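Side-chain contacts in transcriptional regulator (Vibrio vulnificus, PDB 4IVN), which acts as the transcriptional repressor NanR in the regulation of sialic acid catabolism and binds N-acetylmannosamine 6-phosphate: residues A[8-13]-A[62-67]; A[19-24]-A[52-57]; A[26-31]-A[45-50]; A[227-232]-A[238-243]. All blocks are in the same frame, centred on the assembly; numbering follows the deposited sequence.

In the fold
Contacts 1, 2 and 3 lie together in the all-helical N-terminal domain of the RpiR-type helix-turn-helix family, their centres 9 to 14 Å apart. They are nested along the chain: contact 3 lies within the loop closed by contact 2, which itself lies within that of contact 1. Contacts 2 and 3 share helix 20-36, and Leu11 of contact 1 packs on it too, which ties together helices 7-13, 20-36, 41-48 and 52-61. Contact 4 follows in the SIS domain, 23 to 28 Å away between centres, and touches none of the others. Yet Pro231 and Leu232 of its loop pack on helix 67-78, so the effector-binding loop abuts the probable DNA-binding domain.

Contact 1: residues A[8-13]-A[62-67]; sequences LVRLRS and MGYKGY
A Schellman motif closes helix 52-61, with Gly63 at positive phi as its C-prime residue, and the turn it makes is met by Arg10 and Leu11 of helix 7-13. Arg10 uses one terminal nitrogen: NH2 donates to Met62 O at 3.3 Å, lying in the carbonyl plane with a C=O···N angle of 160°. The carbonyl oxygen stands 26° out of the guanidinium plane and the N-H···O angle is 141°, so the bond is bent rather than straight. A second, weak bond joins the same NH2 to Tyr64 OH, also 3.3 Å away. Here the tyrosine comes to the edge of the guanidinium, near its plane, and its ring atom CE2 lies 3.6 Å from Arg10 NH2. One nitrogen therefore joins the backbone carbonyl of Met62 to a side chain two residues further on.

Next to these polar bonds the Met62 side chain slides past Arg10 in the opposite direction. Its SD touches Leu11 CD1 at 3.4 Å, the two chains crossing at about a right angle. Bends at chi2 and chi3 bring the methyl CE of Met62 to 3.9 Å from both Arg10 NH1 and Leu11 CA.

Beyond the pair, Leu11 continues onto Ala26 and Ile29 of helix 20-36, while Tyr64 rests against Asp69 and Ala73 of helix 67-78. The contact thus joins the first helix to the loop between helices 52-61 and 67-78.

Contact 2: residues A[19-24]-A[52-57]; sequences SKKLRV and EATVVR
Leu22 and Thr54 bury the most surface here, at the crossing of two helices set almost perpendicular: the axes of segments 20-24 and 52-57 pass 9.5 Å apart at an angle of 84°. One branch of the leucine does most of the work. Its CD1 lies 3.4 Å from Thr54 O and 3.5 Å from Thr54 CG2, the latter tight for two carbons. The threonine methyl is placed to meet it by the side-chain torsion, which sets CG2 anti to the backbone N.

Leu22 also packs against Arg57, one helical turn beyond Thr54. Its CD1 sits over the centre of one guanidinium face, 4.2 Å above the plane, and Leu22 CD2 approaches Arg57 NH1. A single methyl therefore packs against a methyl, a carbonyl oxygen and a flat cation. Arg57 NH1 is further held by a water, to which it donates at 2.7 Å. The same water lies 2.6 Å from Ser19 OG, the N-cap hydroxyl that accepts a weak capping bond from Leu22 N.

On the exposed flank Lys21 crosses Thr54 at about a right angle, and its NZ gives a weak bond of 3.4 Å to Thr54 OG1. That hydroxyl has its stronger partner in Ser51 OG, just before helix 52-61. In this RpiR-type domain, helices 41-48 and 52-61 are probably the pair of the helix-turn-helix motif. Helix 52-61 packs on 20-36 by one side and, through Val55 and Val56, on 41-48 by another, the three forming a small bundle.

Contact 3: residues A[26-31]-A[45-50]; sequences ADYILE and ARNTQT
Tyr28 of helix 20-36 lies against Asn47 and Thr48 at the end of helix 41-48, where the chain enters the turn of the helix-turn-helix motif. Only these three residues carry the contact, and they divide it into a buried apolar side and a partly exposed polar one.

The buried side is a methyl against the root of a tyrosine. Thr48 CG2 lies 3.6 Å from Tyr28 CB and 3.7 Å from Tyr28 CG, slanting across the start of the ring. Tyr28 has CG anti to its own nitrogen (chi1 180°), which carries the ring out from helix 20-36 to Asn47. The CA atoms of Tyr28 and Thr48 are the nearest pair across the contact, 6.9 Å apart.

Toward the phenol the packing is just as close, but the residues are partly exposed. Asn47 CB lies 3.6 Å from Tyr28 CZ, and the amide plane is inclined 30° to the ring. Asn47 ND2 and Tyr28 OH are 3.3 Å apart. Gln39, from the link between the two helices, bonds to both: its NE2 is hydrogen-bonded to Tyr28 OH, and its OE1 takes a weak bond from Asn47 ND2.

Behind Thr48 the helix ends in a Schellman motif with Gln49 at positive phi: Gln49 N bonds to Arg46 O and Thr50 N to Ala45 O. The Thr48 hydroxyl, held to the carbonyl of Leu44, also accepts from the side chain of the turn residue, Thr50 OG1 to Thr48 OG1 at 2.9 Å.

Contact 4: residues A[227-232]-A[238-243]; sequences RPEGPL and ASKVGA
In the SIS domain, the loop that follows the edge strand 221-224 is joined to the first turn of helix 237-257 by polar contacts of Arg227 and Glu229 with Ser239 and Lys240. Gly230 and Pro231 of the same loop line the pocket of the bound N-acetylmannosamine 6-phosphate, so these bonds probably help to hold the loop beside the ligand.

Ser239 OG donates to Arg227 O at 2.7 Å. It approaches with a C=O···O angle of 145° and is tilted 24° from the carbonyl plane. Arg227 CB lies against the same hydroxyl, but its guanidinium leads away, where NH1 meets Ser104 OG and forms a salt bridge with Asp107 OD2.

Glu229 and Lys240 cross at about a right angle and form a salt bridge of 3.4 Å between OE2 and NZ. The carboxylate has further partners: OE2 accepts from Gly235 N, and OE1 lies 2.9 Å from a water. The lysine ammonium also bonds to Ser183 OG, a residue of the ligand pocket, and the Lys240 side chain comes to about 4 Å from the sugar phosphate. Glu229 is thus placed as a second-shell partner whose charge would probably help to balance that of Lys240. The water that bridges the pair accepts from Lys240 NZ at 2.8 Å, while Glu229 OE2 lies nearer the lysine's carbon, 3.1 Å from Lys240 CE, than its nitrogen.

Contact 1: residues A[8-13]-A[62-67]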
# COMPACT_ATOMS: atom_id res chain seq x y z
N LEU A 8 -8.09 -31.85 -13.36
CA LEU A 8 -6.91 -32.74 -13.36
C LEU A 8 -7.21 -34.17 -13.84
O LEU A 8 -6.42 -34.77 -14.60
CB LEU A 8 -6.16 -32.74 -12.02
CG LEU A 8 -5.35 -31.46 -11.74
CD1 LEU A 8 -4.88 -31.47 -10.29
CD2 LEU A 8 -4.17 -31.33 -12.70
N VAL A 9 -8.36 -34.69 -13.42
CA VAL A 9 -8.83 -35.99 -13.96
C VAL A 9 -9.07 -35.88 -15.47
O VAL A 9 -8.69 -36.79 -16.22
CB VAL A 9 -10.11 -36.54 -13.27
CG1 VAL A 9 -10.58 -37.88 -13.93
CG2 VAL A 9 -9.89 -36.64 -11.75
N ARG A 10 -9.68 -34.78 -15.93
CA ARG A 10 -10.00 -34.66 -17.35
C ARG A 10 -8.74 -34.59 -18.14
O ARG A 10 -8.67 -35.22 -19.21
CB ARG A 10 -11.01 -33.56 -17.67
CG ARG A 10 -12.42 -33.90 -17.16
CD ARG A 10 -13.51 -33.04 -17.78
NE ARG A 10 -13.15 -31.63 -17.71
CZ ARG A 10 -12.39 -31.00 -18.61
NH1 ARG A 10 -11.93 -31.64 -19.69
NH2 ARG A 10 -12.09 -29.73 -18.44
N LEU A 11 -7.71 -33.94 -17.58
CA LEU A 11 -6.41 -33.79 -18.27
C LEU A 11 -5.80 -35.18 -18.50
O LEU A 11 -5.44 -35.55 -19.63
CB LEU A 11 -5.43 -32.89 -17.51
CG LEU A 11 -4.14 -32.27 -18.12
CD1 LEU A 11 -4.27 -31.72 -19.54
CD2 LEU A 11 -3.59 -31.19 -17.20
N ARG A 12 -5.67 -35.91 -17.42
CA ARG A 12 -5.26 -37.31 -17.46
C ARG A 12 -5.94 -38.19 -18.55
O ARG A 12 -5.27 -38.78 -19.41
CB ARG A 12 -5.50 -37.94 -16.09
CG ARG A 12 -4.31 -37.85 -15.17
CD ARG A 12 -3.18 -38.72 -15.70
NE ARG A 12 -3.66 -39.79 -16.58
CZ ARG A 12 -2.90 -40.78 -17.05
NH1 ARG A 12 -1.61 -40.86 -16.72
NH2 ARG A 12 -3.42 -41.71 -17.85
N SER A 13 -7.27 -38.29 -18.49
CA SER A 13 -7.98 -39.25 -19.32
C SER A 13 -8.14 -38.70 -20.73
O SER A 13 -7.88 -39.42 -21.69
CB SER A 13 -9.31 -39.72 -18.70
OG SER A 13 -10.09 -38.65 -18.20
N MET A 62 -9.22 -28.29 -24.05
CA MET A 62 -9.76 -28.87 -22.82
C MET A 62 -11.02 -28.16 -22.46
O MET A 62 -11.58 -28.44 -21.41
CB MET A 62 -8.80 -28.76 -21.68
CG MET A 62 -7.42 -29.29 -22.04
SD MET A 62 -7.13 -30.21 -20.56
CE MET A 62 -8.20 -31.61 -20.96
N GLY A 63 -11.48 -27.27 -23.34
CA GLY A 63 -12.76 -26.61 -23.15
C GLY A 63 -12.67 -25.31 -22.35
O GLY A 63 -13.67 -24.82 -21.87
N TYR A 64 -11.48 -24.75 -22.19
CA TYR A 64 -11.34 -23.46 -21.49
C TYR A 64 -11.18 -22.37 -22.50
O TYR A 64 -10.92 -22.69 -23.66
CB TYR A 64 -10.14 -23.47 -20.54
CG TYR A 64 -10.37 -24.43 -19.44
CD1 TYR A 64 -11.13 -24.07 -18.32
CD2 TYR A 64 -9.92 -25.73 -19.55
CE1 TYR A 64 -11.40 -24.99 -17.32
CE2 TYR A 64 -10.19 -26.67 -18.56
CZ TYR A 64 -10.93 -26.29 -17.46
OH TYR A 64 -11.13 -27.24 -16.50
N LYS A 65 -11.33 -21.12 -22.09
CA LYS A 65 -11.19 -20.00 -23.01
C LYS A 65 -9.75 -19.72 -23.37
O LYS A 65 -9.48 -19.11 -24.43
CB LYS A 65 -11.84 -18.73 -22.48
CG LYS A 65 -13.35 -18.75 -22.66
CD LYS A 65 -14.05 -18.42 -21.37
CE LYS A 65 -15.46 -19.00 -21.43
NZ LYS A 65 -15.78 -19.75 -20.18
N GLY A 66 -8.82 -20.18 -22.51
CA GLY A 66 -7.43 -19.75 -22.64
C GLY A 66 -6.65 -20.12 -21.38
O GLY A 66 -7.17 -20.81 -20.51
N TYR A 67 -5.40 -19.65 -21.28
CA TYR A 67 -4.53 -20.05 -20.18
C TYR A 67 -5.07 -19.56 -18.84
O TYR A 67 -5.12 -20.31 -17.84
CB TYR A 67 -3.11 -19.53 -20.40
CG TYR A 67 -2.25 -19.85 -19.24
CD1 TYR A 67 -1.90 -21.19 -18.99
CD2 TYR A 67 -1.87 -18.85 -18.30
CE1 TYR A 67 -1.14 -21.54 -17.88
CE2 TYR A 67 -1.08 -19.20 -17.19
CZ TYR A 67 -0.70 -20.55 -17.01
OH TYR A 67 0.01 -21.00 -15.90

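Contact 2: residues A[19-24]-A[52-57]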
# COMPACT_ATOMS: atom_id res chain seq x y z
N SER A 19 -1.92 -34.65 -29.37
CA SER A 19 -0.62 -34.73 -30.05
C SER A 19 0.58 -34.76 -29.09
O SER A 19 0.44 -34.40 -27.93
CB SER A 19 -0.44 -33.53 -30.99
OG SER A 19 -0.19 -32.33 -30.23
N LYS A 20 1.75 -35.18 -29.59
CA LYS A 20 2.99 -35.19 -28.79
C LYS A 20 3.27 -33.82 -28.16
O LYS A 20 3.62 -33.73 -26.98
CB LYS A 20 4.23 -35.67 -29.58
CG LYS A 20 5.47 -35.72 -28.68
CD LYS A 20 6.54 -36.73 -29.07
CE LYS A 20 7.82 -36.02 -29.47
NZ LYS A 20 8.94 -36.98 -29.64
N LYS A 21 3.16 -32.76 -28.96
CA LYS A 21 3.55 -31.46 -28.48
C LYS A 21 2.63 -31.07 -27.29
O LYS A 21 3.11 -30.66 -26.20
CB LYS A 21 3.50 -30.44 -29.63
CG LYS A 21 4.44 -29.24 -29.45
CD LYS A 21 4.91 -28.66 -30.80
CE LYS A 21 5.09 -27.13 -30.80
NZ LYS A 21 5.90 -26.43 -29.74
N LEU A 22 1.32 -31.22 -27.49
CA LEU A 22 0.32 -30.99 -26.43
C LEU A 22 0.56 -31.91 -25.19
O LEU A 22 0.37 -31.47 -24.06
CB LEU A 22 -1.11 -31.10 -26.98
CG LEU A 22 -1.95 -29.91 -27.49
CD1 LEU A 22 -1.21 -28.61 -27.72
CD2 LEU A 22 -2.65 -30.29 -28.78
N ARG A 23 1.00 -33.15 -25.43
CA ARG A 23 1.27 -34.16 -24.37
C ARG A 23 2.37 -33.70 -23.46
O ARG A 23 2.32 -33.96 -22.25
CB ARG A 23 1.67 -35.55 -24.92
CG ARG A 23 0.52 -36.43 -25.39
CD ARG A 23 0.93 -37.90 -25.63
NE ARG A 23 -0.19 -38.79 -25.28
CZ ARG A 23 -0.34 -39.42 -24.10
NH1 ARG A 23 0.57 -39.32 -23.13
NH2 ARG A 23 -1.41 -40.17 -23.90
N VAL A 24 3.37 -33.03 -24.04
CA VAL A 24 4.48 -32.51 -23.25
C VAL A 24 3.91 -31.51 -22.25
O VAL A 24 4.25 -31.52 -21.06
CB VAL A 24 5.51 -31.84 -24.17
CG1 VAL A 24 6.43 -30.94 -23.37
CG2 VAL A 24 6.33 -32.94 -24.91
N GLU A 52 3.68 -20.27 -26.76
CA GLU A 52 2.47 -19.94 -26.06
C GLU A 52 1.26 -20.40 -26.84
O GLU A 52 0.22 -20.69 -26.27
CB GLU A 52 2.39 -18.44 -25.83
CG GLU A 52 3.58 -17.90 -25.08
CD GLU A 52 3.41 -16.43 -24.71
OE1 GLU A 52 2.31 -15.86 -24.93
OE2 GLU A 52 4.38 -15.86 -24.16
N ALA A 53 1.38 -20.46 -28.15
CA ALA A 53 0.24 -21.00 -28.96
C ALA A 53 -0.12 -22.46 -28.61
O ALA A 53 -1.29 -22.89 -28.66
CB ALA A 53 0.55 -20.92 -30.45
N THR A 54 0.92 -23.25 -28.32
CA THR A 54 0.74 -24.66 -27.97
C THR A 54 -0.03 -24.74 -26.62
O THR A 54 -1.00 -25.49 -26.50
CB THR A 54 2.07 -25.42 -27.89
OG1 THR A 54 2.77 -25.31 -29.13
CG2 THR A 54 1.82 -26.92 -27.61
N VAL A 55 0.39 -23.92 -25.66
CA VAL A 55 -0.21 -23.93 -24.33
C VAL A 55 -1.68 -23.54 -24.47
O VAL A 55 -2.54 -24.19 -23.89
CB VAL A 55 0.56 -22.93 -23.41
CG1 VAL A 55 -0.07 -22.83 -22.03
CG2 VAL A 55 2.02 -23.34 -23.28
N VAL A 56 -1.94 -22.48 -25.26
CA VAL A 56 -3.29 -22.01 -25.48
C VAL A 56 -4.14 -23.12 -26.11
O VAL A 56 -5.28 -23.37 -25.67
CB VAL A 56 -3.35 -20.74 -26.38
CG1 VAL A 56 -4.78 -20.38 -26.67
CG2 VAL A 56 -2.68 -19.52 -25.73
N ARG A 57 -3.59 -23.80 -27.13
CA ARG A 57 -4.32 -24.84 -27.80
C ARG A 57 -4.68 -25.95 -26.83
O ARG A 57 -5.81 -26.43 -26.83
CB ARG A 57 -3.59 -25.37 -29.06
CG ARG A 57 -4.50 -26.09 -30.05
CD ARG A 57 -3.74 -26.58 -31.28
NE ARG A 57 -2.34 -26.16 -31.24
CZ ARG A 57 -1.29 -26.92 -31.54
NH1 ARG A 57 -1.48 -28.18 -31.95
NH2 ARG A 57 -0.05 -26.42 -31.43
O HOH W 1 0.16 -30.35 -31.82

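Contact 3: residues A[26-31]-A[45-50]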
# COMPACT_ATOMS: atom_id res chain seq x y z
N ALA A 26 0.69 -31.25 -21.35
CA ALA A 26 -0.25 -31.90 -20.44
C ALA A 26 0.57 -32.57 -19.33
O ALA A 26 0.26 -32.42 -18.14
CB ALA A 26 -1.18 -32.88 -21.20
N ASP A 27 1.67 -33.20 -19.70
CA ASP A 27 2.51 -33.96 -18.72
C ASP A 27 3.19 -33.07 -17.67
O ASP A 27 3.24 -33.44 -16.46
CB ASP A 27 3.59 -34.80 -19.40
CG ASP A 27 3.07 -36.13 -19.89
OD1 ASP A 27 2.08 -36.63 -19.32
OD2 ASP A 27 3.65 -36.70 -20.84
N TYR A 28 3.75 -31.96 -18.14
CA TYR A 28 4.35 -30.97 -17.24
C TYR A 28 3.31 -30.46 -16.24
O TYR A 28 3.60 -30.35 -15.05
CB TYR A 28 5.01 -29.81 -18.00
CG TYR A 28 5.64 -28.77 -17.10
CD1 TYR A 28 7.02 -28.78 -16.84
CD2 TYR A 28 4.87 -27.73 -16.52
CE1 TYR A 28 7.61 -27.82 -15.98
CE2 TYR A 28 5.46 -26.77 -15.68
CZ TYR A 28 6.82 -26.82 -15.43
OH TYR A 28 7.38 -25.88 -14.58
N ILE A 29 2.09 -30.17 -16.69
CA ILE A 29 1.10 -29.67 -15.78
C ILE A 29 0.68 -30.73 -14.75
O ILE A 29 0.51 -30.41 -13.56
CB ILE A 29 -0.16 -29.16 -16.54
CG1 ILE A 29 0.23 -28.00 -17.46
CG2 ILE A 29 -1.15 -28.62 -15.53
CD1 ILE A 29 -0.81 -27.58 -18.50
N LEU A 30 0.46 -31.96 -15.21
CA LEU A 30 0.01 -33.07 -14.35
C LEU A 30 1.05 -33.32 -13.25
O LEU A 30 0.70 -33.77 -12.14
CB LEU A 30 -0.22 -34.38 -15.15
CG LEU A 30 -1.54 -34.54 -15.92
CD1 LEU A 30 -1.50 -35.71 -16.94
CD2 LEU A 30 -2.70 -34.68 -14.94
N GLU A 31 2.33 -33.05 -13.57
CA GLU A 31 3.41 -33.27 -12.63
C GLU A 31 3.73 -32.09 -11.77
O GLU A 31 4.36 -32.28 -10.74
CB GLU A 31 4.69 -33.79 -13.29
CG GLU A 31 4.48 -35.18 -13.86
CD GLU A 31 5.33 -35.49 -15.08
OE1 GLU A 31 6.52 -35.11 -15.13
OE2 GLU A 31 4.81 -36.16 -15.99
N ALA A 45 5.11 -21.86 -21.15
CA ALA A 45 5.73 -22.01 -22.45
C ALA A 45 7.23 -22.27 -22.36
O ALA A 45 7.74 -23.25 -22.97
CB ALA A 45 5.42 -20.83 -23.36
N ARG A 46 7.93 -21.43 -21.61
CA ARG A 46 9.36 -21.64 -21.40
C ARG A 46 9.69 -22.95 -20.72
O ARG A 46 10.59 -23.68 -21.15
CB ARG A 46 9.94 -20.54 -20.49
CG ARG A 46 10.01 -19.15 -21.08
CD ARG A 46 10.47 -18.19 -19.97
NE ARG A 46 11.94 -18.03 -19.91
CZ ARG A 46 12.76 -18.58 -19.02
NH1 ARG A 46 12.33 -19.39 -18.03
NH2 ARG A 46 14.03 -18.32 -19.10
N ASN A 47 9.03 -23.22 -19.60
CA ASN A 47 9.35 -24.43 -18.85
C ASN A 47 9.09 -25.73 -19.64
O ASN A 47 9.64 -26.78 -19.31
CB ASN A 47 8.54 -24.46 -17.58
CG ASN A 47 8.88 -23.31 -16.68
OD1 ASN A 47 9.99 -22.76 -16.75
ND2 ASN A 47 7.93 -22.90 -15.86
N THR A 48 8.21 -25.66 -20.63
CA THR A 48 7.92 -26.83 -21.43
C THR A 48 8.65 -26.81 -22.78
O THR A 48 8.56 -27.78 -23.55
CB THR A 48 6.42 -26.94 -21.73
OG1 THR A 48 6.00 -25.74 -22.38
CG2 THR A 48 5.60 -27.26 -20.43
N GLN A 49 9.35 -25.71 -23.06
CA GLN A 49 9.96 -25.46 -24.38
C GLN A 49 8.94 -25.62 -25.54
O GLN A 49 9.21 -26.32 -26.53
CB GLN A 49 11.13 -26.41 -24.62
CG GLN A 49 12.43 -26.13 -23.86
CD GLN A 49 13.33 -27.36 -23.87
OE1 GLN A 49 13.07 -28.33 -23.15
NE2 GLN A 49 14.36 -27.35 -24.71
N THR A 50 7.78 -24.98 -25.44
CA THR A 50 6.76 -25.02 -26.48
C THR A 50 6.38 -23.56 -26.69
O THR A 50 6.72 -22.70 -25.89
CB THR A 50 5.55 -25.95 -26.08
OG1 THR A 50 4.80 -25.38 -24.98
CG2 THR A 50 6.03 -27.32 -25.64

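Contact 4: residues A[227-232]-A[238-243]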
# COMPACT_ATOMS: atom_id res chain seq x y z
N ARG A 227 7.16 -13.76 -4.16
CA ARG A 227 5.74 -14.25 -4.08
C ARG A 227 4.87 -13.91 -5.28
O ARG A 227 4.01 -13.05 -5.16
CB ARG A 227 5.00 -13.70 -2.88
CG ARG A 227 5.85 -13.73 -1.65
CD ARG A 227 5.43 -14.85 -0.70
NE ARG A 227 6.42 -15.93 -0.79
CZ ARG A 227 7.70 -15.88 -0.35
NH1 ARG A 227 8.24 -14.83 0.24
NH2 ARG A 227 8.45 -16.95 -0.52
N PRO A 228 4.99 -14.72 -6.37
CA PRO A 228 4.12 -14.62 -7.53
C PRO A 228 2.69 -14.80 -7.07
O PRO A 228 2.40 -15.64 -6.21
CB PRO A 228 4.49 -15.85 -8.34
CG PRO A 228 5.85 -16.24 -7.95
CD PRO A 228 6.06 -15.73 -6.55
N GLU A 229 1.74 -14.08 -7.66
CA GLU A 229 0.33 -14.32 -7.27
C GLU A 229 -0.26 -15.47 -8.05
O GLU A 229 0.20 -15.73 -9.15
CB GLU A 229 -0.50 -13.03 -7.60
CG GLU A 229 -0.05 -11.95 -6.64
CD GLU A 229 -0.94 -10.77 -6.62
OE1 GLU A 229 -1.63 -10.50 -7.64
OE2 GLU A 229 -0.93 -10.06 -5.61
N GLY A 230 -1.28 -16.15 -7.52
CA GLY A 230 -2.00 -17.24 -8.25
C GLY A 230 -3.45 -16.77 -8.33
O GLY A 230 -3.79 -15.70 -7.77
N PRO A 231 -4.32 -17.58 -8.96
CA PRO A 231 -5.68 -17.19 -9.23
C PRO A 231 -6.43 -16.85 -7.95
O PRO A 231 -7.38 -16.07 -8.01
CB PRO A 231 -6.28 -18.46 -9.89
CG PRO A 231 -5.07 -19.06 -10.65
CD PRO A 231 -4.05 -18.93 -9.51
N LEU A 232 -6.07 -17.48 -6.83
CA LEU A 232 -6.82 -17.32 -5.60
C LEU A 232 -6.03 -16.48 -4.56
O LEU A 232 -6.53 -16.28 -3.44
CB LEU A 232 -7.11 -18.68 -4.97
CG LEU A 232 -8.15 -19.54 -5.68
CD1 LEU A 232 -8.23 -20.94 -5.05
CD2 LEU A 232 -9.47 -18.80 -5.60
N ALA A 238 1.63 -10.51 1.40
CA ALA A 238 2.99 -10.92 1.21
C ALA A 238 3.50 -10.62 -0.25
O ALA A 238 4.68 -10.31 -0.44
CB ALA A 238 3.19 -12.39 1.64
N SER A 239 2.60 -10.60 -1.24
CA SER A 239 2.98 -10.19 -2.60
C SER A 239 3.10 -8.66 -2.74
O SER A 239 4.06 -8.16 -3.36
CB SER A 239 1.97 -10.69 -3.60
OG SER A 239 2.04 -12.10 -3.56
N LYS A 240 2.20 -7.93 -2.12
CA LYS A 240 2.22 -6.49 -2.25
C LYS A 240 3.35 -5.87 -1.41
O LYS A 240 3.87 -4.82 -1.77
CB LYS A 240 0.88 -5.90 -1.78
CG LYS A 240 -0.37 -6.33 -2.61
CD LYS A 240 -0.28 -6.00 -4.14
CE LYS A 240 0.07 -7.21 -4.98
NZ LYS A 240 -0.09 -6.90 -6.49
N VAL A 241 3.71 -6.50 -0.31
CA VAL A 241 4.70 -5.89 0.55
C VAL A 241 6.03 -5.84 -0.18
O VAL A 241 6.76 -4.86 -0.08
CB VAL A 241 4.75 -6.53 1.96
CG1 VAL A 241 5.57 -7.82 1.93
CG2 VAL A 241 5.39 -5.54 2.94
N GLY A 242 6.35 -6.85 -0.96
CA GLY A 242 7.62 -6.74 -1.68
C GLY A 242 7.59 -5.74 -2.82
O GLY A 242 8.63 -5.14 -3.13
N ALA A 243 6.42 -5.60 -3.47
CA ALA A 243 6.22 -4.58 -4.58
C ALA A 243 6.40 -3.17 -3.97
O ALA A 243 7.15 -2.32 -4.51
CB ALA A 243 4.87 -4.74 -5.26
O HOH W 2 -2.33 -7.72 -7.95